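PDB 7DWN: predicted DNA-binding transcriptional regulator from Aliivibrio fischeri ES114, which probably binds DNA at regulatory sites and controls transcription as a tetrameric member of the LysR family. Local coordinates for residues T224-K228 with L240-I245; V45-L49 with T60-F66; Y120-L124 with P279-V284; I145-D151 with E267-Y271; V17-S21 with R52-I57. All coordinates share one frame. Numbering follows the deposited sequence.

Contact 1: T224-K228 with L240-I245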
# COMPACT_ATOMS: atom_id res chain seq x y z
N THR A 224 -9.17 30.89 2.89
CA THR A 224 -9.87 32.15 2.65
C THR A 224 -9.73 33.09 3.83
O THR A 224 -9.57 34.31 3.65
CB THR A 224 -11.35 31.87 2.36
OG1 THR A 224 -11.48 31.28 1.06
CG2 THR A 224 -12.17 33.15 2.43
N ASP A 225 -9.77 32.56 5.05
CA ASP A 225 -9.65 33.41 6.23
C ASP A 225 -8.29 34.10 6.27
O ASP A 225 -8.19 35.25 6.71
CB ASP A 225 -9.87 32.57 7.49
CG ASP A 225 -10.51 33.37 8.61
OD1 ASP A 225 -11.60 33.95 8.38
OD2 ASP A 225 -9.93 33.40 9.71
N MET A 226 -7.24 33.43 5.79
CA MET A 226 -5.92 34.04 5.72
C MET A 226 -5.92 35.26 4.80
O MET A 226 -5.45 36.35 5.17
CB MET A 226 -4.90 33.01 5.25
CG MET A 226 -3.45 33.33 5.56
SD MET A 226 -3.11 33.30 7.33
CE MET A 226 -3.09 35.05 7.70
N LEU A 227 -6.44 35.08 3.58
CA LEU A 227 -6.55 36.19 2.64
C LEU A 227 -7.42 37.31 3.19
O LEU A 227 -7.11 38.49 3.01
CB LEU A 227 -7.11 35.71 1.30
CG LEU A 227 -6.34 34.64 0.54
CD1 LEU A 227 -6.97 34.41 -0.83
CD2 LEU A 227 -4.88 35.03 0.39
N LYS A 228 -8.51 36.95 3.87
CA LYS A 228 -9.39 37.95 4.46
C LYS A 228 -8.66 38.78 5.51
O LYS A 228 -8.76 40.01 5.53
CB LYS A 228 -10.61 37.25 5.07
CG LYS A 228 -11.54 38.15 5.87
CD LYS A 228 -12.68 37.33 6.46
CE LYS A 228 -13.57 38.17 7.36
NZ LYS A 228 -14.62 37.34 8.00
N LEU A 240 -12.67 37.29 -2.41
CA LEU A 240 -13.18 36.56 -1.27
C LEU A 240 -14.62 36.15 -1.50
O LEU A 240 -15.38 36.88 -2.13
CB LEU A 240 -13.08 37.39 0.01
CG LEU A 240 -11.67 37.88 0.34
CD1 LEU A 240 -11.65 38.68 1.64
CD2 LEU A 240 -10.73 36.69 0.42
N PRO A 241 -15.03 34.97 -1.02
CA PRO A 241 -16.44 34.58 -1.13
C PRO A 241 -17.31 35.53 -0.32
O PRO A 241 -16.95 35.95 0.78
CB PRO A 241 -16.46 33.16 -0.55
CG PRO A 241 -15.24 33.08 0.31
CD PRO A 241 -14.21 33.92 -0.38
N ALA A 242 -18.46 35.88 -0.90
CA ALA A 242 -19.27 36.94 -0.32
C ALA A 242 -19.84 36.55 1.04
O ALA A 242 -20.07 37.43 1.88
CB ALA A 242 -20.39 37.32 -1.29
N TYR A 243 -20.07 35.26 1.28
CA TYR A 243 -20.64 34.85 2.56
C TYR A 243 -19.68 35.02 3.72
O TYR A 243 -20.11 34.98 4.88
CB TYR A 243 -21.13 33.40 2.49
CG TYR A 243 -20.05 32.39 2.16
CD1 TYR A 243 -19.17 31.93 3.14
CD2 TYR A 243 -19.91 31.88 0.87
CE1 TYR A 243 -18.19 31.01 2.84
CE2 TYR A 243 -18.93 30.95 0.57
CZ TYR A 243 -18.07 30.52 1.56
OH TYR A 243 -17.10 29.60 1.27
N SER A 244 -18.39 35.21 3.45
CA SER A 244 -17.38 35.31 4.50
C SER A 244 -17.03 36.74 4.86
O SER A 244 -16.27 36.95 5.81
CB SER A 244 -16.11 34.57 4.08
OG SER A 244 -15.38 35.31 3.12
N ILE A 245 -17.55 37.73 4.14
CA ILE A 245 -17.19 39.13 4.38
C ILE A 245 -18.43 40.00 4.44
O ILE A 245 -18.38 41.20 4.15
CB ILE A 245 -16.23 39.64 3.29
CG1 ILE A 245 -16.85 39.47 1.90
CG2 ILE A 245 -14.88 38.94 3.37
CD1 ILE A 245 -16.08 40.14 0.80

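Contact 2: V45-L49 with T60-F66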
# COMPACT_ATOMS: atom_id res chain seq x y z
N VAL A 45 -5.38 -22.84 20.37
CA VAL A 45 -4.66 -22.86 19.10
C VAL A 45 -4.22 -24.25 18.69
O VAL A 45 -3.80 -24.45 17.54
CB VAL A 45 -3.42 -21.94 19.13
CG1 VAL A 45 -3.83 -20.51 19.46
CG2 VAL A 45 -2.40 -22.46 20.13
N GLY A 46 -4.29 -25.22 19.60
CA GLY A 46 -4.00 -26.60 19.25
C GLY A 46 -2.53 -26.95 19.16
O GLY A 46 -2.16 -27.80 18.35
N ALA A 47 -1.68 -26.31 19.96
CA ALA A 47 -0.25 -26.60 19.94
C ALA A 47 0.40 -26.02 21.18
O ALA A 47 -0.02 -24.98 21.69
CB ALA A 47 0.42 -26.03 18.69
N GLU A 48 1.44 -26.72 21.65
CA GLU A 48 2.29 -26.19 22.71
C GLU A 48 3.09 -25.02 22.15
O GLU A 48 3.93 -25.19 21.27
CB GLU A 48 3.22 -27.28 23.23
CG GLU A 48 2.52 -28.59 23.56
CD GLU A 48 3.49 -29.67 23.99
OE1 GLU A 48 3.97 -29.63 25.14
OE2 GLU A 48 3.78 -30.56 23.16
N LEU A 49 2.82 -23.82 22.66
CA LEU A 49 3.50 -22.62 22.20
C LEU A 49 4.80 -22.35 22.95
O LEU A 49 5.58 -21.50 22.52
CB LEU A 49 2.58 -21.40 22.33
CG LEU A 49 1.23 -21.49 21.62
CD1 LEU A 49 0.39 -20.26 21.91
CD2 LEU A 49 1.43 -21.66 20.12
N THR A 60 8.50 -22.62 21.30
CA THR A 60 8.38 -23.65 20.29
C THR A 60 8.24 -22.99 18.92
O THR A 60 7.94 -21.80 18.83
CB THR A 60 7.19 -24.55 20.58
OG1 THR A 60 5.97 -23.83 20.32
CG2 THR A 60 7.20 -24.99 22.04
N PRO A 61 8.46 -23.74 17.83
CA PRO A 61 8.21 -23.17 16.50
C PRO A 61 6.81 -22.61 16.34
O PRO A 61 6.62 -21.49 15.83
CB PRO A 61 8.47 -24.36 15.56
CG PRO A 61 9.45 -25.21 16.32
CD PRO A 61 9.09 -25.08 17.76
N SER A 62 5.80 -23.36 16.79
CA SER A 62 4.43 -22.87 16.79
C SER A 62 4.31 -21.58 17.59
O SER A 62 3.59 -20.65 17.19
CB SER A 62 3.48 -23.93 17.34
OG SER A 62 3.51 -25.10 16.54
N GLY A 63 5.00 -21.50 18.73
CA GLY A 63 5.01 -20.26 19.49
C GLY A 63 5.65 -19.12 18.73
O GLY A 63 5.19 -17.98 18.80
N LYS A 64 6.70 -19.42 17.96
CA LYS A 64 7.35 -18.38 17.16
C LYS A 64 6.39 -17.80 16.13
O LYS A 64 6.32 -16.58 15.95
CB LYS A 64 8.60 -18.96 16.48
CG LYS A 64 9.73 -19.27 17.45
CD LYS A 64 10.91 -19.89 16.73
CE LYS A 64 12.09 -20.11 17.67
NZ LYS A 64 12.61 -18.82 18.21
N LEU A 65 5.63 -18.66 15.44
CA LEU A 65 4.69 -18.14 14.44
C LEU A 65 3.50 -17.45 15.11
O LEU A 65 3.03 -16.39 14.64
CB LEU A 65 4.22 -19.25 13.51
CG LEU A 65 5.12 -19.55 12.30
CD1 LEU A 65 6.44 -20.17 12.73
CD2 LEU A 65 4.39 -20.45 11.31
N PHE A 66 2.99 -18.02 16.20
CA PHE A 66 1.86 -17.39 16.86
C PHE A 66 2.24 -16.09 17.54
O PHE A 66 1.35 -15.30 17.85
CB PHE A 66 1.22 -18.33 17.87
CG PHE A 66 -0.14 -17.87 18.32
CD1 PHE A 66 -1.24 -18.00 17.48
CD2 PHE A 66 -0.31 -17.28 19.56
CE1 PHE A 66 -2.48 -17.57 17.88
CE2 PHE A 66 -1.55 -16.85 19.96
CZ PHE A 66 -2.64 -16.99 19.13

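Contact 3: Y120-L124 with P279-V284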
# COMPACT_ATOMS: atom_id res chain seq x y z
N TYR A 120 -34.88 16.37 19.27
CA TYR A 120 -33.83 15.37 19.09
C TYR A 120 -32.78 15.93 18.14
O TYR A 120 -33.01 16.07 16.93
CB TYR A 120 -34.39 14.02 18.62
CG TYR A 120 -33.64 13.27 17.53
CD1 TYR A 120 -32.34 12.83 17.71
CD2 TYR A 120 -34.26 12.97 16.32
CE1 TYR A 120 -31.67 12.14 16.72
CE2 TYR A 120 -33.60 12.27 15.33
CZ TYR A 120 -32.30 11.86 15.53
OH TYR A 120 -31.63 11.17 14.55
N LYS A 121 -31.62 16.28 18.69
CA LYS A 121 -30.57 16.92 17.94
C LYS A 121 -29.51 15.89 17.58
O LYS A 121 -29.01 15.19 18.47
CB LYS A 121 -29.96 18.06 18.76
CG LYS A 121 -28.46 18.03 19.00
CD LYS A 121 -28.16 18.36 20.45
CE LYS A 121 -26.67 18.29 20.72
NZ LYS A 121 -25.91 19.10 19.73
N PRO A 122 -29.21 15.70 16.30
CA PRO A 122 -28.11 14.80 15.92
C PRO A 122 -26.77 15.43 16.27
O PRO A 122 -26.65 16.63 16.50
CB PRO A 122 -28.28 14.64 14.40
CG PRO A 122 -29.70 15.03 14.13
CD PRO A 122 -30.04 16.08 15.14
N ILE A 123 -25.76 14.57 16.32
CA ILE A 123 -24.42 14.97 16.73
C ILE A 123 -23.52 14.99 15.50
O ILE A 123 -23.49 14.02 14.73
CB ILE A 123 -23.85 14.02 17.80
CG1 ILE A 123 -24.80 13.94 19.00
CG2 ILE A 123 -22.50 14.50 18.23
CD1 ILE A 123 -24.97 15.26 19.72
N LEU A 124 -22.80 16.09 15.31
CA LEU A 124 -21.91 16.27 14.17
C LEU A 124 -20.46 16.04 14.58
O LEU A 124 -20.04 16.46 15.66
CB LEU A 124 -22.05 17.68 13.59
CG LEU A 124 -23.43 18.16 13.13
CD1 LEU A 124 -23.37 19.63 12.73
CD2 LEU A 124 -23.94 17.31 11.98
N PRO A 279 -30.17 6.83 10.27
CA PRO A 279 -31.21 7.87 10.39
C PRO A 279 -30.68 9.27 10.67
O PRO A 279 -31.17 10.24 10.08
CB PRO A 279 -32.07 7.35 11.55
CG PRO A 279 -31.95 5.86 11.44
CD PRO A 279 -30.54 5.59 10.98
N ALA A 280 -29.67 9.41 11.54
CA ALA A 280 -29.09 10.72 11.80
C ALA A 280 -28.43 11.30 10.55
O ALA A 280 -28.52 12.51 10.29
CB ALA A 280 -28.08 10.63 12.94
N GLY A 281 -27.76 10.45 9.77
CA GLY A 281 -27.16 10.92 8.53
C GLY A 281 -28.19 11.43 7.54
O GLY A 281 -28.00 12.47 6.92
N GLU A 282 -29.30 10.70 7.39
CA GLU A 282 -30.36 11.15 6.51
C GLU A 282 -30.99 12.44 7.02
O GLU A 282 -31.37 13.30 6.21
CB GLU A 282 -31.41 10.06 6.33
CG GLU A 282 -30.89 8.79 5.68
CD GLU A 282 -30.53 8.96 4.20
OE1 GLU A 282 -30.80 10.03 3.63
OE2 GLU A 282 -29.98 8.00 3.61
N LYS A 283 -31.10 12.61 8.34
CA LYS A 283 -31.63 13.86 8.86
C LYS A 283 -30.71 15.03 8.53
O LYS A 283 -31.17 16.10 8.10
CB LYS A 283 -31.84 13.76 10.37
CG LYS A 283 -32.20 15.10 11.02
CD LYS A 283 -32.83 14.92 12.39
CE LYS A 283 -33.20 16.26 13.00
NZ LYS A 283 -34.16 17.02 12.15
N VAL A 284 -29.40 14.85 8.73
CA VAL A 284 -28.45 15.92 8.41
C VAL A 284 -28.50 16.23 6.92
O VAL A 284 -28.46 17.41 6.51
CB VAL A 284 -27.04 15.54 8.87
CG1 VAL A 284 -26.04 16.58 8.39
CG2 VAL A 284 -27.00 15.42 10.38

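Contact 4: I145-D151 with E267-Y271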
# COMPACT_ATOMS: atom_id res chain seq x y z
N ILE A 145 -21.04 12.62 4.84
CA ILE A 145 -21.44 13.74 4.00
C ILE A 145 -20.25 14.68 3.84
O ILE A 145 -19.55 14.97 4.81
CB ILE A 145 -22.65 14.49 4.58
CG1 ILE A 145 -23.86 13.55 4.67
CG2 ILE A 145 -22.99 15.72 3.75
CD1 ILE A 145 -24.98 14.08 5.54
N LEU A 146 -20.02 15.13 2.61
CA LEU A 146 -18.92 16.03 2.29
C LEU A 146 -19.48 17.40 1.92
O LEU A 146 -20.35 17.49 1.05
CB LEU A 146 -18.08 15.47 1.14
CG LEU A 146 -16.98 16.35 0.56
CD1 LEU A 146 -16.03 16.77 1.65
CD2 LEU A 146 -16.25 15.61 -0.54
N LEU A 147 -19.00 18.45 2.57
CA LEU A 147 -19.40 19.81 2.23
C LEU A 147 -18.23 20.43 1.48
O LEU A 147 -17.21 20.79 2.07
CB LEU A 147 -19.75 20.61 3.48
CG LEU A 147 -21.19 20.56 4.00
CD1 LEU A 147 -21.65 19.13 4.29
CD2 LEU A 147 -21.32 21.41 5.25
N ALA A 148 -18.36 20.56 0.16
CA ALA A 148 -17.23 21.02 -0.64
C ALA A 148 -17.74 21.92 -1.75
O ALA A 148 -18.94 22.18 -1.87
CB ALA A 148 -16.43 19.83 -1.20
N PHE A 149 -16.82 22.43 -2.56
CA PHE A 149 -17.20 23.29 -3.67
C PHE A 149 -17.40 22.48 -4.94
O PHE A 149 -17.20 21.26 -4.97
CB PHE A 149 -16.14 24.38 -3.88
CG PHE A 149 -16.06 25.37 -2.74
CD1 PHE A 149 -16.95 26.43 -2.66
CD2 PHE A 149 -15.09 25.23 -1.76
CE1 PHE A 149 -16.87 27.33 -1.62
CE2 PHE A 149 -15.01 26.13 -0.72
CZ PHE A 149 -15.91 27.18 -0.65
N ASP A 150 -17.84 23.17 -5.99
CA ASP A 150 -18.19 22.54 -7.26
C ASP A 150 -17.05 21.67 -7.78
O ASP A 150 -15.93 22.16 -7.98
CB ASP A 150 -18.55 23.62 -8.29
CG ASP A 150 -19.12 23.04 -9.57
OD1 ASP A 150 -19.57 21.87 -9.57
OD2 ASP A 150 -19.12 23.76 -10.60
N ASP A 151 -17.33 20.39 -7.98
CA ASP A 151 -16.33 19.42 -8.42
C ASP A 151 -16.95 18.53 -9.49
O ASP A 151 -17.99 17.92 -9.25
CB ASP A 151 -15.82 18.58 -7.25
CG ASP A 151 -14.77 17.57 -7.66
OD1 ASP A 151 -13.61 17.97 -7.87
OD2 ASP A 151 -15.11 16.38 -7.77
N GLU A 267 -20.17 27.87 -6.70
CA GLU A 267 -21.26 27.07 -6.15
C GLU A 267 -20.68 26.11 -5.12
O GLU A 267 -19.56 25.62 -5.29
CB GLU A 267 -21.98 26.27 -7.24
CG GLU A 267 -22.51 27.11 -8.39
CD GLU A 267 -22.76 26.28 -9.63
OE1 GLU A 267 -22.52 25.06 -9.59
OE2 GLU A 267 -23.19 26.86 -10.65
N TYR A 268 -21.43 25.84 -4.05
CA TYR A 268 -20.98 24.80 -3.13
C TYR A 268 -22.07 23.78 -2.89
O TYR A 268 -23.27 24.08 -2.94
CB TYR A 268 -20.44 25.37 -1.80
CG TYR A 268 -21.29 26.40 -1.10
CD1 TYR A 268 -21.15 27.75 -1.40
CD2 TYR A 268 -22.19 26.04 -0.12
CE1 TYR A 268 -21.90 28.71 -0.76
CE2 TYR A 268 -22.96 26.99 0.53
CZ TYR A 268 -22.81 28.32 0.21
OH TYR A 268 -23.56 29.27 0.85
N TYR A 269 -21.63 22.54 -2.63
CA TYR A 269 -22.46 21.35 -2.67
C TYR A 269 -22.28 20.51 -1.41
O TYR A 269 -21.24 20.54 -0.74
CB TYR A 269 -22.11 20.46 -3.86
CG TYR A 269 -22.51 20.98 -5.22
CD1 TYR A 269 -21.76 21.96 -5.86
CD2 TYR A 269 -23.62 20.47 -5.88
CE1 TYR A 269 -22.12 22.42 -7.12
CE2 TYR A 269 -23.99 20.93 -7.13
CZ TYR A 269 -23.24 21.91 -7.74
OH TYR A 269 -23.60 22.36 -8.98
N ALA A 270 -23.32 19.73 -1.13
CA ALA A 270 -23.24 18.55 -0.28
C ALA A 270 -23.13 17.33 -1.18
O ALA A 270 -23.89 17.19 -2.14
CB ALA A 270 -24.47 18.45 0.62
N TYR A 271 -22.18 16.45 -0.86
CA TYR A 271 -21.94 15.23 -1.61
C TYR A 271 -22.05 14.04 -0.67
O TYR A 271 -21.77 14.14 0.53
CB TYR A 271 -20.55 15.23 -2.27
CG TYR A 271 -20.23 16.40 -3.17
CD1 TYR A 271 -20.89 16.57 -4.38
CD2 TYR A 271 -19.24 17.31 -2.83
CE1 TYR A 271 -20.60 17.63 -5.22
CE2 TYR A 271 -18.93 18.38 -3.67
CZ TYR A 271 -19.61 18.53 -4.86
OH TYR A 271 -19.32 19.59 -5.69

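Contact 5: V17-S21 with R52-I57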
# COMPACT_ATOMS: atom_id res chain seq x y z
N VAL A 17 9.82 -11.63 28.22
CA VAL A 17 10.60 -11.86 29.43
C VAL A 17 11.04 -13.31 29.62
O VAL A 17 11.94 -13.57 30.43
CB VAL A 17 9.84 -11.40 30.69
CG1 VAL A 17 9.50 -9.92 30.58
CG2 VAL A 17 8.60 -12.24 30.89
N LYS A 18 10.42 -14.26 28.91
CA LYS A 18 10.82 -15.67 28.94
C LYS A 18 10.80 -16.26 30.35
O LYS A 18 11.57 -17.16 30.67
CB LYS A 18 12.19 -15.87 28.29
CG LYS A 18 12.24 -15.51 26.82
CD LYS A 18 13.60 -15.78 26.21
CE LYS A 18 13.61 -15.47 24.72
NZ LYS A 18 14.93 -15.72 24.08
N ASN A 19 9.90 -15.76 31.20
CA ASN A 19 9.73 -16.30 32.54
C ASN A 19 8.27 -16.17 32.93
O ASN A 19 7.68 -15.09 32.79
CB ASN A 19 10.62 -15.59 33.56
CG ASN A 19 10.58 -16.25 34.93
OD1 ASN A 19 9.69 -15.97 35.73
ND2 ASN A 19 11.54 -17.12 35.20
N PHE A 20 7.69 -17.26 33.44
CA PHE A 20 6.26 -17.28 33.74
C PHE A 20 5.91 -16.33 34.87
O PHE A 20 4.93 -15.57 34.78
CB PHE A 20 5.81 -18.71 34.07
CG PHE A 20 5.33 -19.49 32.88
CD1 PHE A 20 6.23 -20.05 31.99
CD2 PHE A 20 3.98 -19.67 32.65
CE1 PHE A 20 5.80 -20.77 30.90
CE2 PHE A 20 3.53 -20.39 31.56
CZ PHE A 20 4.44 -20.94 30.68
N SER A 21 6.69 -16.34 35.96
CA SER A 21 6.35 -15.52 37.12
C SER A 21 6.52 -14.04 36.82
O SER A 21 5.68 -13.22 37.21
CB SER A 21 7.21 -15.92 38.32
OG SER A 21 8.52 -15.38 38.22
N ARG A 52 7.99 -25.37 28.81
CA ARG A 52 7.96 -24.98 30.21
C ARG A 52 9.05 -25.64 31.05
O ARG A 52 9.26 -25.23 32.20
CB ARG A 52 6.60 -25.32 30.83
CG ARG A 52 5.44 -24.56 30.23
CD ARG A 52 4.12 -25.10 30.75
NE ARG A 52 2.98 -24.31 30.31
CZ ARG A 52 2.42 -24.41 29.11
NH1 ARG A 52 2.89 -25.28 28.23
NH2 ARG A 52 1.38 -23.65 28.79
N LYS A 53 9.74 -26.65 30.52
CA LYS A 53 10.70 -27.43 31.29
C LYS A 53 12.11 -26.87 31.25
O LYS A 53 13.03 -27.51 31.76
CB LYS A 53 10.71 -28.88 30.78
CG LYS A 53 9.38 -29.60 30.90
CD LYS A 53 9.44 -30.97 30.25
CE LYS A 53 8.94 -30.94 28.81
NZ LYS A 53 9.74 -30.05 27.93
N SER A 54 12.30 -25.69 30.67
CA SER A 54 13.63 -25.13 30.48
C SER A 54 13.69 -23.70 31.00
O SER A 54 12.74 -22.94 30.85
CB SER A 54 14.04 -25.16 29.00
OG SER A 54 13.21 -24.31 28.22
N LYS A 55 14.83 -23.35 31.60
CA LYS A 55 15.11 -21.99 32.02
C LYS A 55 16.30 -21.48 31.22
O LYS A 55 17.38 -22.09 31.26
CB LYS A 55 15.42 -21.93 33.52
CG LYS A 55 14.27 -22.36 34.40
CD LYS A 55 13.39 -21.20 34.84
CE LYS A 55 14.17 -20.24 35.72
NZ LYS A 55 13.29 -19.38 36.56
N PRO A 56 16.16 -20.38 30.47
CA PRO A 56 14.92 -19.60 30.37
C PRO A 56 13.87 -20.28 29.49
O PRO A 56 14.16 -21.26 28.81
CB PRO A 56 15.38 -18.28 29.74
CG PRO A 56 16.89 -18.32 29.75
CD PRO A 56 17.26 -19.75 29.72
N ILE A 57 12.65 -19.75 29.53
CA ILE A 57 11.55 -20.31 28.76
C ILE A 57 11.82 -20.08 27.28
O ILE A 57 12.01 -18.93 26.83
CB ILE A 57 10.21 -19.68 29.18
CG1 ILE A 57 9.82 -20.16 30.59
CG2 ILE A 57 9.13 -20.00 28.18
CD1 ILE A 57 9.63 -21.66 30.70

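Contact 1: T224-K228 with L240-I245
In the periplasmic-binding-protein-like effector domain of this LysR regulator, helix 224-232 packs against the end of strand 238-241 and the 3-10 turn after it. Leu240, still on the strand, slides its CD2 to 3.9 Å from Leu227 CB, while its CD1 lies 3.7 Å from Lys228 CA, so the two methyls of one leucine rest on successive residues of the helix. Pro241 follows, its CD 3.6 Å from Thr224 CG2; on the same side chain, Thr224 OG1 hydrogen-bonds Tyr196 and a bound MES molecule, probably from the crystallisation liquor, which may mark a pocket. The chain then makes a short 3-10 turn, 242-244, in which Ser244 N bonds back to Pro241 O at 3.1 Å and Ser244 OG reaches the same oxygen at 2.9 Å. The extended, all-trans Lys228 side chain reaches across to this turn, Lys228 NZ donating to Ser244 O at 2.8 Å. Ile245, the N-cap residue of the next helix, adds its CG2 4.1 Å from Lys228 CD.

Contact 2: V45-L49 with T60-F66
One threonine hydroxyl can serve two backbones at once, as Thr60 demonstrates. Its OG1 donates to Glu48 O at 2.6 Å and accepts from Gly63 N, with Gly63 N 3.0 Å from Thr60 OG1; the second bond makes Thr60 the N-cap of helix 61-83, and the first ties that capped end to the loop leaving helix 31-45. A weak backbone bond, Thr60 N to Leu49 O at 3.4 Å, runs alongside. The same carbonyl also receives a CA-H...O contact from Gly63, with Gly63 CA 3.3 Å from Leu49 O. So close an approach needs a glycine there: a CB on residue 63 would clash with that oxygen. Farther out, Ala47 CB rests 3.9 Å from Ser62 OG, and Leu49 CD2 lies 4.1 Å from Ser62 CB. One turn along the helix, Phe66 receives both aliphatic partners: Val45 CG1 sits over one face of the ring in a CH-pi contact, 3.6 Å from Phe66 CE1, and Leu49 CD1 approaches Phe66 CD2 at 3.9 Å. Within the winged helix-turn-helix domain, the contact joins the loop after helix 31-45 to the first turns of the long helix 61-83. Phe66 and Leu49 both continue into a core with Phe11 of helix 5-17 and Leu41 of helix 31-45, and the two segments flank the small hairpin of strands 50-51 and 58-59.

Contact 3: Y120-L124 with P279-V284
This is apolar helix-on-sheet packing: the first turns of the C-terminal helix 279-290 lie against the loop and first residues that lead into strand 123-128, with no hydrogen bond between the two segments. Pro122 is at its middle, nearest in backbone to Ala280. The CA-to-CB bond of Pro122 points at the helix, and the residue presents CB 4.3 Å from Ala280 CB and also 4.3 Å from Val284 CG2, while Pro122 CG lies 3.6 Å from Lys283 CD. Ala280 and Val284 stand one helical turn apart, so both side chains can touch the incoming segment, Val284 pointing at it and Ala280 lying sideways. Farther into the sheet, Leu124 CD2 meets Val284 CG2 at 3.9 Å. At the solvent side, the aliphatic part of Lys283 runs past Tyr120, with Tyr120 CE2 4.0 Å from Lys283 CD, and Tyr120 OH comes to 3.9 Å from Ala280 CB; this exposed tyrosine is poorly ordered, so its part in the contact is the least certain. Val95 of the neighbouring strand 94-99 continues the apolar surface beneath Ala280 and Val284. Leu124 also pairs, in a parallel beta ladder, with a strand of the second subunit, so the sheet runs on across that interface. Helices packed on a mixed central sheet are characteristic of the alpha/beta, periplasmic-binding-protein-like fold of LysR effector-binding domains.

Contact 4: I145-D151 with E267-Y271
The apolar centre of this antiparallel strand pair belongs to the central sheet of the periplasmic-binding-protein-like effector domain, and it shows how a beta ladder sorts its residues onto two faces. Leu146, Ala148, Tyr269 and Tyr271 share one face, where the Tyr271 ring extends along strand 145-149: Leu146 CD2 lies 4.1 Å from Tyr271 CD2, and Ala148 CB meets the ring edge 3.8 Å from Tyr271 CE2. The opposite face carries Leu147, Phe149, Tyr268 and Ala270, with Phe149 CD1 3.7 Å from Tyr268 CB; there helix 101-114 covers Leu147, Phe149 and Tyr268, while helix 279-290 covers Leu147 and Ala270.

The backbones are held by two hydrogen-bonded pairs. Leu146 N bonds Tyr271 O at 2.9 Å and Tyr271 N bonds Leu146 O at 2.8 Å; Ala148 N to Tyr269 O, 3.0 Å, and Tyr269 N to Ala148 O, 2.8 Å, repeat the pattern. The strand axes approach to 4.7 Å at 156°.

Past Phe149 the strand ends, yet Asp150 N still reaches Glu267 O at 3.1 Å. The acids at this edge lie close, Asp150 OD2 3.8 Å from Glu267 OE1, but Asp150 has a salt bridge to Arg155, and Tyr269 OH donates to Glu267 OE1 at 3.0 Å. The Tyr271 ring that packs on Ala148 ends here too: Tyr271 OH donates to Phe149 O at 2.8 Å.

Contact 5: V17-S21 with R52-I57
The backbones meet at irregular residues: Lys18 leaves helix 5-17 with positive phi, and residues 52-57 form the loop joining strands 50-51 and 58-59, with a cis peptide bond before Pro56. One backbone hydrogen bond links them, Ile57 N to Lys18 O at 3.0 Å, and brings the two CA atoms within 4.7 Å. Asn19 then starts helix 20-26 as its N-cap, accepting a weak capping bond from Ser21 N, 3.0 Å from Asn19 OD1, with further hydrogen bonds to that OD1 from Ser21 OG at 2.8 Å and from Gln22 N. Among the side chains, Ile57 points at the helix start and puts CG1 at the edge of the Phe20 ring, 3.9 Å from Phe20 CD1. Nearer the tip of the ring, Phe20 CZ lies 3.7 Å from Arg52 NE, although Arg52 is salt-bridged to Glu42. At the surface, Lys18 CB comes within 4.3 Å of Pro56 CB. Phe20 also packs on Phe34 of helix 31-45 and on Val50, so the contact seats the hairpin loop against the core. A beta hairpin, the wing, docked beside a helix-turn-helix is the hallmark of the winged helix-turn-helix DNA-binding domain of LysR-type regulators.

The five contacts fall into two groups that mirror the two-domain plan of a LysR regulator. Contacts 2 and 5, with centres 15 Å apart, cross along the sequence around the hairpin of strands 50-51 and 58-59 in the DNA-binding domain: contact 2 joins the residues flanking its strands, contact 5 involves its loop. Contacts 1, 3 and 4 come later, reach one sheet of the effector domain and enclose one another in sequence: contact 3 outermost, then 4, then 1. Contact 4 touches both others, through Ile145 to helix 279-290 and through Phe149 and Tyr268 to Tyr243. Nearest atoms of contacts 1 and 2 are about 50 Å apart, partly spanned by helix 61-83, and neither group touches the other.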